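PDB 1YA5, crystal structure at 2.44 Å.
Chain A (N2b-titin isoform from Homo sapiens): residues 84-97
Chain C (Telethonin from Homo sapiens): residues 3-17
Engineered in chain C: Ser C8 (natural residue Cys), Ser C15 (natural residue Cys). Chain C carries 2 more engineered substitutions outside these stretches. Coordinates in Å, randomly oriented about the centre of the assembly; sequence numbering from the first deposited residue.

Chain A (84-97) NGSGQATSTAELLV
Chain C, residues 3-17: TSELSSEVSEENSER

The most unusual feature of this contact is the crowding around the carbonyl of Ser A86, which accepts three hydrogen bonds from the two residues just after the telethonin strand. Ser C15 N lies 3.1 Å from Ser A86 O; Ser C15 OG, on an engineered serine with chi1 near 29°, makes a weak bond to Ser A86 O at 3.0 Å, and Glu C16 N a weak one at 3.4 Å, though nearly straight at 171°. The serine side chain adds a very short bond: Ser A86 OG (chi1 m) donates to Glu C16 OE2 at 2.5 Å, reached by an extended glutamate with chi1, chi2 and chi3 all near 180°.

Ser A86 lies in a type I turn from Asn A84 to Gly A87, with phi/psi of -60/-37 at Gly A85 and -82/-3 at Ser A86. Gly A87 N donates to Asn A84 O (3.2 Å) and Asn A84 N to Gly A87 O (2.9 Å). Gly A87 then opens the titin strand at phi/psi 150/-164, angles at which a CB would be jammed against the preceding carbonyl and would sit 2.4 Å from Glu C13 O. Instead, Gly A87 CA approaches Glu C13 O at 3.4 Å in a CA-H...O contact. On the telethonin side, Arg C17 N donates to Asn C14 OD1 at 2.9 Å.

Between these ends, strand 87-97 of titin and strand 4-14 of telethonin run antiparallel, at 176°, with axes approaching to 4.6 Å. Three hydrogen-bonded pairs alternate with non-hydrogen-bonded ones. Gln A88 N to Glu C13 O is 3.0 Å and Glu C13 N to Gln A88 O 2.8 Å; Thr A90 N to Ser C11 O and Ser C11 N to Thr A90 O are both 3.0 Å; Thr A92 N to Glu C9 O and Glu C9 N to Thr A92 O are both 2.8 Å, the latter more bent at 147°. The intervening pairs, Gly A87 with Asn C14, Ala A89 with Glu C12 and Ser A91 with Val C10, bring their CA atoms to 4.7, 4.2 and 4.3 Å.

Side chains alternate accordingly. Gln A88, Thr A90, Thr A92, Glu C9, Ser C11 and Glu C13 share one face, where Thr A92 CG2 (chi1 m) lies 3.5 Å from Glu C9 OE2. Ala A89, Ser A91, Val C10 and Glu C12 occupy the other, more buried face; there Ala A89 CB meets Glu C12 CG at 3.8 Å and Ser A91 OG (chi1 t) meets Val C10 CG2 (chi1 t) at 3.6 Å.

Beyond Thr A92 the backbone ladder gives way to side-chain contacts. The CA-to-CB bond of Glu A94 points toward telethonin, and Glu A94 OE2 accepts from Ser C7 N at 3.2 Å, while water 2 donates to Glu A94 OE2 (2.9 Å) and weakly to Glu C5 O (3.4 Å). Leu A96 (chi1 t, chi2 p) packs its CB 3.8 Å from Leu C6 CD2 and its CD2 3.7 Å from Ser C4 CB.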

ATOM      1  N   ASN A  84     -16.505 -23.672 -20.666  1.00 43.48           N
ATOM      2  CA  ASN A  84     -16.746 -24.260 -21.971  1.00 46.06           C
ATOM      3  C   ASN A  84     -17.125 -25.725 -21.810  1.00 47.67           C
ATOM      4  O   ASN A  84     -17.459 -26.157 -20.696  1.00 46.25           O
ATOM      5  CB  ASN A  84     -15.573 -24.039 -22.934  1.00 45.93           C
ATOM      6  CG  ASN A  84     -14.363 -24.844 -22.567  1.00 47.35           C
ATOM      7  OD1 ASN A  84     -14.432 -25.714 -21.701  1.00 48.99           O
ATOM      8  ND2 ASN A  84     -13.240 -24.570 -23.226  1.00 37.87           N
ATOM      9  N   GLY A  85     -17.109 -26.481 -22.906  1.00 46.01           N
ATOM     10  CA  GLY A  85     -17.523 -27.878 -22.852  1.00 45.77           C
ATOM     11  C   GLY A  85     -16.669 -28.706 -21.906  1.00 48.32           C
ATOM     12  O   GLY A  85     -17.162 -29.594 -21.215  1.00 51.33           O
ATOM     13  N   SER A  86     -15.376 -28.417 -21.873  1.00 47.50           N
ATOM     14  CA  SER A  86     -14.456 -29.216 -21.091  1.00 45.20           C
ATOM     15  C   SER A  86     -14.401 -28.857 -19.616  1.00 40.48           C
ATOM     16  O   SER A  86     -13.685 -29.493 -18.863  1.00 42.80           O
ATOM     17  CB  SER A  86     -13.053 -29.131 -21.680  1.00 44.28           C
ATOM     18  OG  SER A  86     -13.011 -29.777 -22.938  1.00 47.11           O
ATOM     19  N   GLY A  87     -15.133 -27.837 -19.192  1.00 45.47           N
ATOM     20  CA  GLY A  87     -15.040 -27.434 -17.788  1.00 47.56           C
ATOM     21  C   GLY A  87     -15.286 -25.965 -17.500  1.00 46.70           C
ATOM     22  O   GLY A  87     -15.838 -25.252 -18.322  1.00 44.08           O
ATOM     23  N   GLN A  88     -14.893 -25.518 -16.314  1.00 46.92           N
ATOM     24  CA  GLN A  88     -15.160 -24.154 -15.919  1.00 45.60           C
ATOM     25  C   GLN A  88     -14.211 -23.655 -14.847  1.00 46.66           C
ATOM     26  O   GLN A  88     -13.695 -24.440 -14.058  1.00 47.69           O
ATOM     27  CB  GLN A  88     -16.612 -24.008 -15.478  1.00 49.42           C
ATOM     28  CG  GLN A  88     -16.860 -24.290 -14.023  1.00 49.12           C
ATOM     29  CD  GLN A  88     -18.319 -24.623 -13.741  1.00 60.35           C
ATOM     30  OE1 GLN A  88     -19.187 -24.543 -14.630  1.00 50.71           O
ATOM     31  NE2 GLN A  88     -18.598 -25.019 -12.495  1.00 60.62           N
ATOM     32  N   ALA A  89     -13.970 -22.345 -14.839  1.00 44.11           N
ATOM     33  CA  ALA A  89     -13.074 -21.706 -13.871  1.00 41.91           C
ATOM     34  C   ALA A  89     -13.642 -20.398 -13.382  1.00 45.58           C
ATOM     35  O   ALA A  89     -14.293 -19.666 -14.130  1.00 49.10           O
ATOM     36  CB  ALA A  89     -11.744 -21.450 -14.485  1.00 41.39           C
ATOM     37  N   THR A  90     -13.384 -20.097 -12.123  1.00 44.45           N
ATOM     38  CA  THR A  90     -13.747 -18.813 -11.559  1.00 44.77           C
ATOM     39  C   THR A  90     -12.536 -18.175 -10.879  1.00 44.60           C
ATOM     40  O   THR A  90     -11.707 -18.843 -10.275  1.00 45.06           O
ATOM     41  CB  THR A  90     -14.871 -18.995 -10.557  1.00 45.39           C
ATOM     42  OG1 THR A  90     -15.936 -19.685 -11.201  1.00 46.58           O
ATOM     43  CG2 THR A  90     -15.406 -17.653 -10.068  1.00 42.52           C
ATOM     44  N   SER A  91     -12.445 -16.868 -10.990  1.00 48.01           N
ATOM     45  CA  SER A  91     -11.422 -16.089 -10.324  1.00 43.50           C
ATOM     46  C   SER A  91     -12.126 -14.989  -9.536  1.00 42.26           C
ATOM     47  O   SER A  91     -13.049 -14.334 -10.030  1.00 41.62           O
ATOM     48  CB  SER A  91     -10.499 -15.482 -11.366  1.00 41.15           C
ATOM     49  OG  SER A  91      -9.386 -14.884 -10.740  1.00 51.74           O
ATOM     50  N   THR A  92     -11.707 -14.796  -8.303  1.00 41.14           N
ATOM     51  CA  THR A  92     -12.396 -13.859  -7.436  1.00 43.50           C
ATOM     52  C   THR A  92     -11.365 -12.985  -6.757  1.00 42.50           C
ATOM     53  O   THR A  92     -10.317 -13.463  -6.364  1.00 44.60           O
ATOM     54  CB  THR A  92     -13.176 -14.607  -6.382  1.00 41.34           C
ATOM     55  OG1 THR A  92     -14.213 -15.348  -7.023  1.00 45.75           O
ATOM     56  CG2 THR A  92     -13.806 -13.638  -5.403  1.00 43.56           C
ATOM     57  N   ALA A  93     -11.682 -11.706  -6.632  1.00 45.26           N
ATOM     58  CA  ALA A  93     -10.762 -10.691  -6.137  1.00 48.92           C
ATOM     59  C   ALA A  93     -11.628  -9.596  -5.506  1.00 48.41           C
ATOM     60  O   ALA A  93     -12.805  -9.485  -5.849  1.00 53.77           O
ATOM     61  CB  ALA A  93      -9.944 -10.125  -7.300  1.00 39.16           C
ATOM     62  N   GLU A  94     -11.072  -8.791  -4.599  1.00 51.35           N
ATOM     63  CA  GLU A  94     -11.827  -7.657  -4.020  1.00 50.77           C
ATOM     64  C   GLU A  94     -11.510  -6.253  -4.579  1.00 47.01           C
ATOM     65  O   GLU A  94     -10.394  -5.965  -5.053  1.00 46.79           O
ATOM     66  CB  GLU A  94     -11.725  -7.649  -2.493  1.00 41.90           C
ATOM     67  CG  GLU A  94     -11.504  -9.001  -1.895  1.00 50.51           C
ATOM     68  CD  GLU A  94     -12.063  -9.114  -0.489  1.00 54.85           C
ATOM     69  OE1 GLU A  94     -13.193  -8.606  -0.283  1.00 53.24           O
ATOM     70  OE2 GLU A  94     -11.384  -9.720   0.405  1.00 58.62           O
ATOM     71  N   LEU A  95     -12.500  -5.372  -4.491  1.00 47.20           N
ATOM     72  CA  LEU A  95     -12.292  -3.939  -4.720  1.00 47.19           C
ATOM     73  C   LEU A  95     -12.495  -3.205  -3.420  1.00 47.07           C
ATOM     74  O   LEU A  95     -13.529  -3.361  -2.772  1.00 51.35           O
ATOM     75  CB  LEU A  95     -13.278  -3.418  -5.740  1.00 41.28           C
ATOM     76  CG  LEU A  95     -13.181  -1.952  -6.092  1.00 40.44           C
ATOM     77  CD1 LEU A  95     -11.778  -1.534  -6.409  1.00 45.14           C
ATOM     78  CD2 LEU A  95     -14.071  -1.711  -7.261  1.00 43.20           C
ATOM     79  N   LEU A  96     -11.494  -2.432  -3.021  1.00 47.73           N
ATOM     80  CA  LEU A  96     -11.631  -1.561  -1.887  1.00 45.87           C
ATOM     81  C   LEU A  96     -11.507  -0.164  -2.386  1.00 45.90           C
ATOM     82  O   LEU A  96     -10.485   0.230  -2.918  1.00 51.71           O
ATOM     83  CB  LEU A  96     -10.553  -1.837  -0.857  1.00 50.51           C
ATOM     84  CG  LEU A  96     -10.794  -1.191   0.513  1.00 52.17           C
ATOM     85  CD1 LEU A  96     -12.195  -1.466   1.048  1.00 46.41           C
ATOM     86  CD2 LEU A  96      -9.770  -1.654   1.496  1.00 47.03           C
ATOM     87  N   VAL A  97     -12.593   0.569  -2.275  1.00 52.17           N
ATOM     88  CA  VAL A  97     -12.593   1.971  -2.608  1.00 50.68           C
ATOM     89  C   VAL A  97     -12.395   2.794  -1.341  1.00 52.16           C
ATOM     90  O   VAL A  97     -12.994   2.529  -0.279  1.00 48.19           O
ATOM     91  CB  VAL A  97     -13.901   2.379  -3.231  1.00 49.42           C
ATOM     92  CG1 VAL A  97     -13.956   3.891  -3.374  1.00 48.09           C
ATOM     93  CG2 VAL A  97     -14.102   1.667  -4.545  1.00 46.28           C
TER
ATOM     94  N   THR C   3      -5.854  -1.732   9.446  1.00 58.14           N
ATOM     95  CA  THR C   3      -5.381  -2.522   8.308  1.00 57.21           C
ATOM     96  C   THR C   3      -6.571  -3.201   7.643  1.00 53.22           C
ATOM     97  O   THR C   3      -7.475  -3.657   8.324  1.00 48.65           O
ATOM     98  CB  THR C   3      -4.405  -3.613   8.762  1.00 56.62           C
ATOM     99  OG1 THR C   3      -4.344  -3.606  10.188  1.00 59.54           O
ATOM    100  CG2 THR C   3      -2.996  -3.343   8.263  1.00 53.40           C
ATOM    101  N   SER C   4      -6.574  -3.250   6.314  1.00 51.36           N
ATOM    102  CA  SER C   4      -7.561  -4.034   5.587  1.00 47.05           C
ATOM    103  C   SER C   4      -6.816  -5.129   4.887  1.00 47.71           C
ATOM    104  O   SER C   4      -5.779  -4.882   4.286  1.00 49.12           O
ATOM    105  CB  SER C   4      -8.301  -3.192   4.544  1.00 46.69           C
ATOM    106  OG  SER C   4      -8.658  -1.916   5.059  1.00 53.04           O
ATOM    107  N   GLU C   5      -7.353  -6.336   4.958  1.00 47.08           N
ATOM    108  CA  GLU C   5      -6.730  -7.493   4.342  1.00 49.68           C
ATOM    109  C   GLU C   5      -7.643  -8.000   3.234  1.00 48.51           C
ATOM    110  O   GLU C   5      -8.735  -8.474   3.497  1.00 49.25           O
ATOM    111  CB  GLU C   5      -6.502  -8.596   5.398  1.00 51.42           C
ATOM    112  CG  GLU C   5      -5.037  -8.988   5.626  1.00 52.57           C
ATOM    113  CD  GLU C   5      -4.190  -8.999   4.332  1.00 61.61           C
ATOM    114  OE1 GLU C   5      -3.131  -8.328   4.306  1.00 59.79           O
ATOM    115  OE2 GLU C   5      -4.562  -9.685   3.338  1.00 55.58           O
ATOM    116  N   LEU C   6      -7.191  -7.881   1.996  1.00 46.07           N
ATOM    117  CA  LEU C   6      -7.979  -8.285   0.840  1.00 44.50           C
ATOM    118  C   LEU C   6      -7.415  -9.558   0.226  1.00 43.50           C
ATOM    119  O   LEU C   6      -6.215  -9.642  -0.041  1.00 46.07           O
ATOM    120  CB  LEU C   6      -7.926  -7.190  -0.237  1.00 51.92           C
ATOM    121  CG  LEU C   6      -8.987  -6.086  -0.288  1.00 47.69           C
ATOM    122  CD1 LEU C   6      -9.218  -5.508   1.101  1.00 47.82           C
ATOM    123  CD2 LEU C   6      -8.559  -5.019  -1.266  1.00 42.84           C
ATOM    124  N   SER C   7      -8.282 -10.523  -0.048  1.00 41.38           N
ATOM    125  CA  SER C   7      -7.853 -11.779  -0.643  1.00 46.37           C
ATOM    126  C   SER C   7      -8.286 -12.066  -2.076  1.00 43.70           C
ATOM    127  O   SER C   7      -9.227 -11.486  -2.592  1.00 46.31           O
ATOM    128  CB  SER C   7      -8.253 -12.917   0.250  1.00 42.61           C
ATOM    129  OG  SER C   7      -7.082 -13.344   0.918  1.00 56.27           O
ATOM    130  N   SER C   8      -7.587 -12.972  -2.725  1.00 40.37           N
ATOM    131  CA  SER C   8      -8.038 -13.427  -4.030  1.00 40.38           C
ATOM    132  C   SER C   8      -8.096 -14.941  -4.126  1.00 41.38           C
ATOM    133  O   SER C   8      -7.224 -15.620  -3.628  1.00 45.25           O
ATOM    134  CB  SER C   8      -7.114 -12.905  -5.090  1.00 39.14           C
ATOM    135  OG  SER C   8      -7.074 -11.526  -4.963  1.00 45.51           O
ATOM    136  N   GLU C   9      -9.119 -15.463  -4.784  1.00 43.36           N
ATOM    137  CA  GLU C   9      -9.223 -16.894  -5.010  1.00 45.02           C
ATOM    138  C   GLU C   9      -9.293 -17.283  -6.497  1.00 46.68           C
ATOM    139  O   GLU C   9      -9.693 -16.507  -7.345  1.00 47.10           O
ATOM    140  CB  GLU C   9     -10.422 -17.438  -4.262  1.00 44.54           C
ATOM    141  CG  GLU C   9     -10.414 -17.095  -2.771  1.00 46.50           C
ATOM    142  CD  GLU C   9     -10.660 -15.624  -2.475  1.00 47.11           C
ATOM    143  OE1 GLU C   9      -9.970 -15.062  -1.595  1.00 48.91           O
ATOM    144  OE2 GLU C   9     -11.554 -15.024  -3.102  1.00 45.59           O
ATOM    145  N   VAL C  10      -8.868 -18.491  -6.810  1.00 45.10           N
ATOM    146  CA  VAL C  10      -9.207 -19.083  -8.080  1.00 49.45           C
ATOM    147  C   VAL C  10      -9.654 -20.486  -7.793  1.00 47.45           C
ATOM    148  O   VAL C  10      -9.150 -21.093  -6.876  1.00 48.23           O
ATOM    149  CB  VAL C  10      -8.021 -19.175  -9.000  1.00 45.54           C
ATOM    150  CG1 VAL C  10      -8.285 -20.201 -10.043  1.00 44.53           C
ATOM    151  CG2 VAL C  10      -7.764 -17.857  -9.614  1.00 47.55           C
ATOM    152  N   SER C  11     -10.599 -20.991  -8.572  1.00 45.48           N
ATOM    153  CA  SER C  11     -11.078 -22.347  -8.394  1.00 42.26           C
ATOM    154  C   SER C  11     -11.451 -22.878  -9.739  1.00 41.94           C
ATOM    155  O   SER C  11     -12.192 -22.239 -10.461  1.00 42.08           O
ATOM    156  CB  SER C  11     -12.312 -22.356  -7.509  1.00 42.64           C
ATOM    157  OG  SER C  11     -12.899 -23.643  -7.525  1.00 45.49           O
ATOM    158  N   GLU C  12     -10.959 -24.057 -10.082  1.00 41.86           N
ATOM    159  CA  GLU C  12     -11.058 -24.518 -11.457  1.00 45.62           C
ATOM    160  C   GLU C  12     -11.479 -25.963 -11.467  1.00 42.50           C
ATOM    161  O   GLU C  12     -10.937 -26.765 -10.726  1.00 47.14           O
ATOM    162  CB  GLU C  12      -9.709 -24.387 -12.176  1.00 41.06           C
ATOM    163  CG  GLU C  12      -9.119 -23.006 -12.253  1.00 40.04           C
ATOM    164  CD  GLU C  12      -8.094 -22.866 -13.403  1.00 48.52           C
ATOM    165  OE1 GLU C  12      -7.690 -21.734 -13.722  1.00 46.37           O
ATOM    166  OE2 GLU C  12      -7.690 -23.873 -14.000  1.00 39.50           O
ATOM    167  N   GLU C  13     -12.443 -26.306 -12.310  1.00 49.06           N
ATOM    168  CA  GLU C  13     -12.804 -27.718 -12.492  1.00 47.78           C
ATOM    169  C   GLU C  13     -12.714 -28.165 -13.948  1.00 44.24           C
ATOM    170  O   GLU C  13     -13.452 -27.721 -14.824  1.00 47.78           O
ATOM    171  CB  GLU C  13     -14.160 -28.071 -11.844  1.00 45.46           C
ATOM    172  CG  GLU C  13     -15.401 -27.556 -12.586  1.00 48.51           C
ATOM    173  CD  GLU C  13     -15.833 -28.485 -13.718  1.00 53.92           C
ATOM    174  OE1 GLU C  13     -15.370 -29.649 -13.701  1.00 57.32           O
ATOM    175  OE2 GLU C  13     -16.621 -28.080 -14.625  1.00 52.39           O
ATOM    176  N   ASN C  14     -11.783 -29.057 -14.195  1.00 46.56           N
ATOM    177  CA  ASN C  14     -11.726 -29.764 -15.449  1.00 49.32           C
ATOM    178  C   ASN C  14     -12.475 -31.103 -15.524  1.00 51.27           C
ATOM    179  O   ASN C  14     -12.034 -32.089 -14.948  1.00 50.14           O
ATOM    180  CB  ASN C  14     -10.294 -30.051 -15.768  1.00 49.46           C
ATOM    181  CG  ASN C  14     -10.129 -30.325 -17.191  1.00 47.82           C
ATOM    182  OD1 ASN C  14     -10.980 -30.977 -17.790  1.00 50.49           O
ATOM    183  ND2 ASN C  14      -9.082 -29.799 -17.773  1.00 42.74           N
ATOM    184  N   SER C  15     -13.581 -31.149 -16.257  1.00 49.18           N
ATOM    185  CA  SER C  15     -14.379 -32.372 -16.326  1.00 50.47           C
ATOM    186  C   SER C  15     -13.834 -33.357 -17.361  1.00 54.73           C
ATOM    187  O   SER C  15     -13.913 -34.580 -17.169  1.00 48.72           O
ATOM    188  CB  SER C  15     -15.845 -32.043 -16.619  1.00 50.87           C
ATOM    189  OG  SER C  15     -15.967 -30.853 -17.381  1.00 49.26           O
ATOM    190  N   GLU C  16     -13.286 -32.812 -18.444  1.00 45.07           N
ATOM    191  CA  GLU C  16     -12.681 -33.612 -19.475  1.00 43.78           C
ATOM    192  C   GLU C  16     -11.557 -34.443 -18.903  1.00 43.22           C
ATOM    193  O   GLU C  16     -11.563 -35.656 -19.027  1.00 50.64           O
ATOM    194  CB  GLU C  16     -12.156 -32.735 -20.628  1.00 46.26           C
ATOM    195  CG  GLU C  16     -11.325 -33.518 -21.640  1.00 42.15           C
ATOM    196  CD  GLU C  16     -10.820 -32.681 -22.814  1.00 54.76           C
ATOM    197  OE1 GLU C  16      -9.983 -33.205 -23.581  1.00 52.53           O
ATOM    198  OE2 GLU C  16     -11.242 -31.509 -22.989  1.00 50.49           O
ATOM    199  N   ARG C  17     -10.585 -33.794 -18.285  1.00 44.58           N
ATOM    200  CA  ARG C  17      -9.468 -34.540 -17.761  1.00 44.95           C
ATOM    201  C   ARG C  17      -9.582 -34.799 -16.257  1.00 41.83           C
ATOM    202  O   ARG C  17      -8.633 -35.241 -15.635  1.00 44.69           O
ATOM    203  CB  ARG C  17      -8.152 -33.868 -18.123  1.00 38.08           C
ATOM    204  CG  ARG C  17      -8.243 -33.036 -19.417  1.00 53.50           C
ATOM    205  CD  ARG C  17      -7.274 -33.520 -20.508  1.00 45.84           C
ATOM    206  NE  ARG C  17      -7.537 -34.906 -20.928  1.00 56.64           N
ATOM    207  CZ  ARG C  17      -6.829 -35.958 -20.504  1.00 58.87           C
ATOM    208  NH1 ARG C  17      -5.811 -35.778 -19.666  1.00 63.40           N
ATOM    209  NH2 ARG C  17      -7.129 -37.188 -20.914  1.00 54.71           N
TER
HETATM  210  O   HOH W   1      -8.338 -14.200  -8.565  1.00 40.10           O
HETATM  211  O   HOH W   2     -11.989  -7.871   2.530  1.00 47.80           O